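PDB 5UI9: oxidoreductase protein from Agrobacterium radiobacter, which probably catalyses an NAD-dependent oxidation or reduction of a small hydroxy compound, as a member of the GFO/IDH/MocA oxidoreductase family. Local coordinates for residues A23-G29 with Q299-T303; V92-K98 with I119-E125. One frame throughout, in Å; residues are numbered along the deposited sequence.

Interaction 1. Residues A23-G29 with Q299-T303; sequences AWKDVKG and QQHWT. With MG (magnesium ion), chain E.
The carboxamide of Gln-299 lies over one face of the Trp-24 indole, its plane only 15° from that of the ring and its NE2 above the ring centre, 3.2 Å from Trp-24 CD2. Gln-299 CB sits over the six-membered ring of Trp-24, 3.9 Å from its centroid, a CH-pi contact; beyond CG the chain is extended and crosses the indole. NE2 makes no hydrogen bond to the indole; it donates to the carbonyl of Gln-20, while Trp-24 NE1 is hydrogen-bonded to Asp-72. At the edge of the same ring, in its plane, Thr-303 OG1 comes within 3.5 Å of Trp-24 CZ3. That hydroxyl is turned by its own bond to Gln-299 O, which also accepts Thr-303 N from the other face of the carbonyl. Thr-303 OG1 meets Val-27 CG1 as well, tip to tip at 3.4 Å.

A second, polar grip lies just beyond the helix end. Gln-300 bends at chi2 (65°) and brings its amide alongside the backbone of Lys-28: OE1 accepts Lys-28 N at 2.9 Å, and NE2 donates to Lys-28 O at 2.8 Å, nearly straight at 174°. Both bonds use in-plane lone pairs, and the pair fixes the amide's rotation; Asp-304 takes a further bond from NE2.

Further out, Trp-24 O and Val-27 O bind the magnesium ion, Val-27 O at 2.3 Å, together with Ala-30 O and a water. The ion ties the last turn of helix 17-26 to the loop after it and to the start of strand 30-36. Because Val-27 O and Lys-28 N share a peptide, that group is held at both ends, by the metal and by Gln-300 OE1. The arrangement docks the first helix of an NAD-binding Rossmann fold, and the loop leading into strand 30-36, against helix 289-308.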
loop_
_atom_site.group_PDB
_atom_site.type_symbol
_atom_site.label_atom_id
_atom_site.label_comp_id
_atom_site.label_asym_id
_atom_site.label_seq_id
_atom_site.Cartn_x
_atom_site.Cartn_y
_atom_site.Cartn_z
ATOM N N ALA A 23 -8.363 25.242 -22.634
ATOM C CA ALA A 23 -9.116 25.537 -21.410
ATOM C C ALA A 23 -9.356 27.036 -21.191
ATOM O O ALA A 23 -10.439 27.424 -20.757
ATOM C CB ALA A 23 -8.425 24.934 -20.198
ATOM N N TRP A 24 -8.363 27.869 -21.492
ATOM C CA TRP A 24 -8.531 29.326 -21.344
ATOM C C TRP A 24 -9.657 29.882 -22.218
ATOM O O TRP A 24 -10.328 30.835 -21.824
ATOM C CB TRP A 24 -7.230 30.089 -21.626
ATOM C CG TRP A 24 -6.231 30.029 -20.517
ATOM C CD1 TRP A 24 -4.953 29.577 -20.603
ATOM C CD2 TRP A 24 -6.413 30.456 -19.162
ATOM N NE1 TRP A 24 -4.329 29.679 -19.388
ATOM C CE2 TRP A 24 -5.204 30.214 -18.485
ATOM C CE3 TRP A 24 -7.485 31.004 -18.451
ATOM C CZ2 TRP A 24 -5.036 30.498 -17.134
ATOM C CZ3 TRP A 24 -7.317 31.289 -17.112
ATOM C CH2 TRP A 24 -6.102 31.039 -16.465
ATOM N N LYS A 25 -9.857 29.291 -23.392
ATOM C CA LYS A 25 -10.977 29.651 -24.262
ATOM C C LYS A 25 -12.309 29.347 -23.562
ATOM O O LYS A 25 -13.171 30.220 -23.491
ATOM C CB LYS A 25 -10.841 28.943 -25.623
ATOM C CG LYS A 25 -11.950 29.224 -26.634
ATOM C CD LYS A 25 -11.420 29.580 -28.027
ATOM C CE LYS A 25 -10.462 28.549 -28.625
ATOM N NZ LYS A 25 -11.028 27.176 -28.645
ATOM N N ASP A 26 -12.439 28.138 -23.011
ATOM C CA ASP A 26 -13.623 27.736 -22.224
ATOM C C ASP A 26 -13.817 28.509 -20.913
ATOM O O ASP A 26 -14.934 28.603 -20.437
ATOM C CB ASP A 26 -13.573 26.238 -21.858
ATOM C CG ASP A 26 -13.823 25.309 -23.042
ATOM O OD1 ASP A 26 -14.247 25.761 -24.130
ATOM O OD2 ASP A 26 -13.591 24.090 -22.866
ATOM N N VAL A 27 -12.746 29.005 -20.298
ATOM C CA VAL A 27 -12.871 29.744 -19.033
ATOM C C VAL A 27 -13.729 30.991 -19.249
ATOM O O VAL A 27 -13.512 31.736 -20.206
ATOM C CB VAL A 27 -11.492 30.168 -18.450
ATOM C CG1 VAL A 27 -11.645 31.220 -17.346
ATOM C CG2 VAL A 27 -10.721 28.954 -17.926
ATOM N N LYS A 28 -14.680 31.203 -18.347
ATOM C CA LYS A 28 -15.479 32.423 -18.324
ATOM C C LYS A 28 -14.847 33.484 -17.417
ATOM O O LYS A 28 -14.560 33.227 -16.245
ATOM C CB LYS A 28 -16.925 32.117 -17.907
ATOM C CG LYS A 28 -17.762 31.618 -19.082
ATOM C CD LYS A 28 -18.914 30.716 -18.664
ATOM C CE LYS A 28 -19.665 30.193 -19.882
ATOM N NZ LYS A 28 -20.214 28.833 -19.631
ATOM N N GLY A 29 -14.640 34.672 -17.988
ATOM C CA GLY A 29 -14.025 35.798 -17.294
ATOM C C GLY A 29 -12.546 35.984 -17.592
ATOM O O GLY A 29 -11.909 36.859 -17.000
ATOM N N GLN A 299 -8.181 26.450 -13.851
ATOM C CA GLN A 299 -8.080 27.760 -14.508
ATOM C C GLN A 299 -9.329 28.635 -14.292
ATOM O O GLN A 299 -9.209 29.856 -14.161
ATOM C CB GLN A 299 -7.711 27.598 -15.990
ATOM C CG GLN A 299 -6.265 27.115 -16.149
ATOM C CD GLN A 299 -5.792 26.938 -17.584
ATOM O OE1 GLN A 299 -4.664 26.503 -17.796
ATOM N NE2 GLN A 299 -6.631 27.285 -18.568
ATOM N N GLN A 300 -10.510 28.022 -14.211
ATOM C CA GLN A 300 -11.712 28.739 -13.759
ATOM C C GLN A 300 -11.591 29.146 -12.294
ATOM O O GLN A 300 -12.003 30.251 -11.918
ATOM C CB GLN A 300 -12.992 27.904 -13.948
ATOM C CG GLN A 300 -14.287 28.703 -13.776
ATOM C CD GLN A 300 -14.452 29.761 -14.844
ATOM O OE1 GLN A 300 -14.637 29.436 -16.010
ATOM N NE2 GLN A 300 -14.370 31.034 -14.458
ATOM N N HIS A 301 -11.051 28.246 -11.473
ATOM C CA HIS A 301 -10.812 28.523 -10.056
ATOM C C HIS A 301 -9.891 29.736 -9.899
ATOM O O HIS A 301 -10.228 30.675 -9.175
ATOM C CB HIS A 301 -10.243 27.282 -9.357
ATOM C CG HIS A 301 -9.798 27.517 -7.947
ATOM N ND1 HIS A 301 -10.673 27.563 -6.884
ATOM C CD2 HIS A 301 -8.560 27.681 -7.420
ATOM C CE1 HIS A 301 -9.999 27.761 -5.766
ATOM N NE2 HIS A 301 -8.714 27.836 -6.064
ATOM N N TRP A 302 -8.756 29.722 -10.598
ATOM C CA TRP A 302 -7.838 30.872 -10.626
ATOM C C TRP A 302 -8.565 32.176 -10.961
ATOM O O TRP A 302 -8.419 33.171 -10.254
ATOM C CB TRP A 302 -6.709 30.649 -11.641
ATOM C CG TRP A 302 -5.943 31.914 -11.996
ATOM C CD1 TRP A 302 -6.157 32.735 -13.075
ATOM C CD2 TRP A 302 -4.862 32.496 -11.260
ATOM N NE1 TRP A 302 -5.281 33.796 -13.047
ATOM C CE2 TRP A 302 -4.472 33.672 -11.946
ATOM C CE3 TRP A 302 -4.185 32.140 -10.087
ATOM C CZ2 TRP A 302 -3.415 34.488 -11.501
ATOM C CZ3 TRP A 302 -3.145 32.954 -9.640
ATOM C CH2 TRP A 302 -2.769 34.115 -10.348
ATOM N N THR A 303 -9.325 32.143 -12.056
ATOM C CA THR A 303 -10.055 33.296 -12.570
ATOM C C THR A 303 -11.088 33.837 -11.577
ATOM O O THR A 303 -11.175 35.057 -11.381
ATOM C CB THR A 303 -10.738 32.941 -13.909
ATOM O OG1 THR A 303 -9.741 32.489 -14.838
ATOM C CG2 THR A 303 -11.492 34.144 -14.497
HETATM MG MG MG E . -12.126 32.343 -21.995
HETATM O O HOH W 1 -13.854 33.699 -22.777
#

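Interaction 2. Residues V92-K98 with I119-E125; sequences VPAICQK and IPLMVHE. With NAD (nicotinamide-adenine-dinucleotide), chain C; 8A1 ((2S)-2,3-dihydroxy-2-methylpropanoic acid), chain D.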
loop_
_atom_site.group_PDB
_atom_site.type_symbol
_atom_site.label_atom_id
_atom_site.label_comp_id
_atom_site.label_asym_id
_atom_site.label_seq_id
_atom_site.Cartn_x
_atom_site.Cartn_y
_atom_site.Cartn_z
ATOM N N VAL A 92 2.519 41.358 -11.833
ATOM C CA VAL A 92 1.576 40.579 -12.618
ATOM C C VAL A 92 1.294 39.283 -11.854
ATOM O O VAL A 92 2.228 38.529 -11.571
ATOM C CB VAL A 92 2.153 40.264 -14.016
ATOM C CG1 VAL A 92 1.252 39.304 -14.784
ATOM C CG2 VAL A 92 2.352 41.556 -14.800
ATOM N N PRO A 93 0.013 39.030 -11.492
ATOM C CA PRO A 93 -0.369 37.746 -10.904
ATOM C C PRO A 93 0.068 36.561 -11.764
ATOM O O PRO A 93 -0.049 36.615 -12.993
ATOM C CB PRO A 93 -1.895 37.835 -10.839
ATOM C CG PRO A 93 -2.177 39.305 -10.704
ATOM C CD PRO A 93 -1.062 40.034 -11.375
ATOM N N ALA A 94 0.554 35.503 -11.116
ATOM C CA ALA A 94 1.242 34.418 -11.813
ATOM C C ALA A 94 0.691 33.038 -11.481
ATOM O O ALA A 94 0.448 32.718 -10.315
ATOM C CB ALA A 94 2.731 34.459 -11.496
ATOM N N ILE A 95 0.516 32.233 -12.527
ATOM C CA ILE A 95 0.307 30.794 -12.404
ATOM C C ILE A 95 1.605 30.113 -12.840
ATOM O O ILE A 95 2.226 30.531 -13.820
ATOM C CB ILE A 95 -0.855 30.304 -13.294
ATOM C CG1 ILE A 95 -2.152 31.056 -12.963
ATOM C CG2 ILE A 95 -1.056 28.799 -13.131
ATOM C CD1 ILE A 95 -3.238 30.909 -14.006
ATOM N N CYS A 96 1.998 29.061 -12.119
ATOM C CA CYS A 96 3.228 28.329 -12.410
ATOM C C CYS A 96 2.982 26.822 -12.404
ATOM O O CYS A 96 2.422 26.283 -11.454
ATOM C CB CYS A 96 4.291 28.666 -11.385
ATOM S SG CYS A 96 5.908 28.023 -11.848
ATOM N N GLN A 97 3.395 26.153 -13.471
ATOM C CA GLN A 97 3.257 24.695 -13.574
ATOM C C GLN A 97 4.098 23.939 -12.551
ATOM O O GLN A 97 5.058 24.473 -11.998
ATOM C CB GLN A 97 3.600 24.208 -14.995
ATOM C CG GLN A 97 2.383 23.937 -15.873
ATOM C CD GLN A 97 1.612 22.702 -15.445
ATOM O OE1 GLN A 97 2.044 21.964 -14.549
ATOM N NE2 GLN A 97 0.459 22.474 -16.075
ATOM N N LYS A 98 3.716 22.687 -12.307
ATOM C CA LYS A 98 4.552 21.760 -11.539
ATOM C C LYS A 98 5.649 21.212 -12.464
ATOM O O LYS A 98 5.516 21.326 -13.686
ATOM C CB LYS A 98 3.757 20.612 -10.874
ATOM C CG LYS A 98 2.654 19.911 -11.671
ATOM C CD LYS A 98 3.109 19.141 -12.908
ATOM C CE LYS A 98 4.035 17.975 -12.572
ATOM N NZ LYS A 98 4.215 17.062 -13.732
ATOM N N ILE A 119 1.133 40.054 -4.962
ATOM C CA ILE A 119 0.491 39.430 -6.120
ATOM C C ILE A 119 0.169 37.961 -5.820
ATOM O O ILE A 119 0.939 37.287 -5.127
ATOM C CB ILE A 119 1.329 39.530 -7.419
ATOM C CG1 ILE A 119 2.734 38.919 -7.258
ATOM C CG2 ILE A 119 1.426 40.982 -7.872
ATOM C CD1 ILE A 119 3.225 38.199 -8.496
ATOM N N PRO A 120 -0.982 37.471 -6.313
ATOM C CA PRO A 120 -1.274 36.046 -6.182
ATOM C C PRO A 120 -0.283 35.154 -6.942
ATOM O O PRO A 120 0.216 35.530 -8.016
ATOM C CB PRO A 120 -2.679 35.916 -6.781
ATOM C CG PRO A 120 -3.280 37.266 -6.661
ATOM C CD PRO A 120 -2.147 38.228 -6.813
ATOM N N LEU A 121 0.010 33.992 -6.362
ATOM C CA LEU A 121 0.807 32.959 -7.015
ATOM C C LEU A 121 0.106 31.629 -6.795
ATOM O O LEU A 121 -0.081 31.220 -5.649
ATOM C CB LEU A 121 2.219 32.904 -6.426
ATOM C CG LEU A 121 3.155 31.796 -6.936
ATOM C CD1 LEU A 121 3.405 31.938 -8.432
ATOM C CD2 LEU A 121 4.464 31.802 -6.159
ATOM N N MET A 122 -0.275 30.967 -7.887
ATOM C CA MET A 122 -0.887 29.643 -7.831
ATOM C C MET A 122 -0.014 28.654 -8.581
ATOM O O MET A 122 0.451 28.946 -9.679
ATOM C CB MET A 122 -2.285 29.652 -8.464
ATOM C CG MET A 122 -3.027 28.328 -8.301
ATOM S SD MET A 122 -4.625 28.243 -9.124
ATOM C CE MET A 122 -4.140 27.978 -10.823
ATOM N N VAL A 123 0.175 27.476 -7.996
ATOM C CA VAL A 123 0.797 26.373 -8.715
ATOM C C VAL A 123 -0.294 25.648 -9.490
ATOM O O VAL A 123 -1.358 25.335 -8.940
ATOM C CB VAL A 123 1.547 25.415 -7.768
ATOM C CG1 VAL A 123 2.192 24.262 -8.548
ATOM C CG2 VAL A 123 2.595 26.201 -6.990
ATOM N N HIS A 124 -0.052 25.403 -10.775
ATOM C CA HIS A 124 -0.985 24.616 -11.565
ATOM C C HIS A 124 -0.788 23.154 -11.138
ATOM O O HIS A 124 -0.015 22.411 -11.737
ATOM C CB HIS A 124 -0.781 24.827 -13.071
ATOM C CG HIS A 124 -1.860 24.226 -13.921
ATOM N ND1 HIS A 124 -2.606 24.973 -14.807
ATOM C CD2 HIS A 124 -2.311 22.950 -14.029
ATOM C CE1 HIS A 124 -3.466 24.186 -15.424
ATOM N NE2 HIS A 124 -3.315 22.953 -14.964
ATOM N N GLU A 125 -1.475 22.786 -10.061
ATOM C CA GLU A 125 -1.464 21.437 -9.525
ATOM C C GLU A 125 -2.889 20.887 -9.663
ATOM O O GLU A 125 -3.737 21.110 -8.789
ATOM C CB GLU A 125 -0.986 21.486 -8.067
ATOM C CG GLU A 125 -0.967 20.154 -7.338
ATOM C CD GLU A 125 -0.395 19.022 -8.177
ATOM O OE1 GLU A 125 0.818 19.047 -8.479
ATOM O OE2 GLU A 125 -1.180 18.126 -8.549
HETATM P PA NAD C . 7.629 21.035 -23.287
HETATM O O1A NAD C . 9.138 20.941 -23.354
HETATM O O2A NAD C . 6.781 20.296 -24.284
HETATM O O5B NAD C . 7.219 22.581 -23.341
HETATM C C5B NAD C . 7.992 23.609 -22.735
HETATM C C4B NAD C . 7.997 24.789 -23.694
HETATM O O4B NAD C . 8.497 25.934 -23.011
HETATM C C3B NAD C . 8.897 24.562 -24.900
HETATM O O3B NAD C . 8.167 24.854 -26.099
HETATM C C2B NAD C . 10.076 25.503 -24.700
HETATM O O2B NAD C . 10.548 26.033 -25.939
HETATM C C1B NAD C . 9.482 26.584 -23.813
HETATM N N9A NAD C . 10.395 27.293 -22.886
HETATM C C8A NAD C . 11.268 26.757 -22.011
HETATM N N7A NAD C . 11.892 27.740 -21.310
HETATM C C5A NAD C . 11.403 28.923 -21.726
HETATM C C6A NAD C . 11.614 30.362 -21.414
HETATM N N6A NAD C . 12.507 30.757 -20.480
HETATM N N1A NAD C . 10.877 31.273 -22.093
HETATM C C2A NAD C . 9.978 30.921 -23.035
HETATM N N3A NAD C . 9.740 29.637 -23.365
HETATM C C4A NAD C . 10.405 28.617 -22.759
HETATM O O3 NAD C . 7.173 20.636 -21.798
HETATM P PN NAD C . 5.705 20.072 -21.428
HETATM O O1N NAD C . 5.654 18.581 -21.649
HETATM O O2N NAD C . 4.658 20.945 -22.070
HETATM O O5D NAD C . 5.745 20.312 -19.849
HETATM C C5D NAD C . 5.861 21.632 -19.335
HETATM C C4D NAD C . 5.531 21.594 -17.855
HETATM O O4D NAD C . 4.189 21.123 -17.701
HETATM C C3D NAD C . 6.444 20.650 -17.087
HETATM O O3D NAD C . 6.933 21.297 -15.907
HETATM C C2D NAD C . 5.566 19.457 -16.749
HETATM O O2D NAD C . 5.868 18.878 -15.479
HETATM C C1D NAD C . 4.162 20.059 -16.751
HETATM N N1N NAD C . 3.062 19.124 -17.055
HETATM C C2N NAD C . 1.980 19.182 -16.259
HETATM C C3N NAD C . 0.879 18.360 -16.444
HETATM C C7N NAD C . -0.286 18.494 -15.502
HETATM O O7N NAD C . -0.566 19.603 -15.055
HETATM N N7N NAD C . -1.003 17.420 -15.163
HETATM C C4N NAD C . 0.907 17.442 -17.496
HETATM C C5N NAD C . 2.031 17.390 -18.323
HETATM C C6N NAD C . 3.102 18.253 -18.088
HETATM O OXT 8A1 D . 0.220 14.888 -15.587
HETATM C C 8A1 D . 1.448 15.021 -15.369
HETATM O O 8A1 D . 1.905 15.932 -14.643
HETATM C CA 8A1 D . 2.415 14.045 -15.987
HETATM C CB 8A1 D . 2.662 12.959 -14.940
HETATM O O1 8A1 D . 3.417 11.867 -15.477
HETATM O O2 8A1 D . 3.644 14.715 -16.312
HETATM C C3 8A1 D . 1.835 13.477 -17.283
#
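Lys-98 lies against His-124 and Glu-125 where the chain enters the cofactor pocket. Lys-98 CB is 4.1 Å from Glu-125 OE1; the other carboxylate oxygen, OE2, is hydrogen-bonded to His-182. Chi1 (42°) sets Lys-98 CG between the backbone N and carbonyl carbon, 3.7 Å from His-124 O. The bend at chi2 sets Lys-98 CD 3.5 Å from NAD C2N, and the next, at chi3, turns CE to within 3.6 Å of both NAD O2D and O of the dihydroxy-methylpropanoic acid. At the tip, Lys-98 NZ donates to that acid O at 2.7 Å and to NAD O2D, and forms a salt bridge with Asp-178. Lys-98 O accepts both ribose hydroxyls, 2.6 Å from NAD O3D.

Next to it, Gln-97 NE2 lies over one face of the His-124 ring, offset toward the rim, and donates to NAD O7N at 3.2 Å; it is also bonded to Gln-20. The two strands pair in parallel, Met-122 N to Ala-94 O; joined through helix 104-116, they form a beta-alpha-beta unit of the Rossmann fold. Two successive residues, Gln-97 and Lys-98, thus hold ribose, carboxamide and ligand carboxylate, consistent with the lysine orienting a substrate next to the nicotinamide.

Helix 289-308 joins the two contacts, whose centres are 14 Å apart. Trp-302, which meets Trp-24 in interaction 1, lays its indole against the sheet of interaction 2: Trp-302 CD2 is 3.5 Å from Ile-95 CG1, and Trp-302 CE3 is 3.5 Å from Met-122 CB. One turn earlier, Gln-299 OE1 comes equally near His-124 CE1, so the amide stacked on Trp-24 also borders the ring that packs on Gln-97. Gln-20 links them too, accepting from Gln-299 through its backbone carbonyl and from Gln-97 through its side chain. Interaction 2 touches NAD directly, whereas the side chain of Gln-299 remains about 8 Å from it, placing interaction 1 behind the pocket.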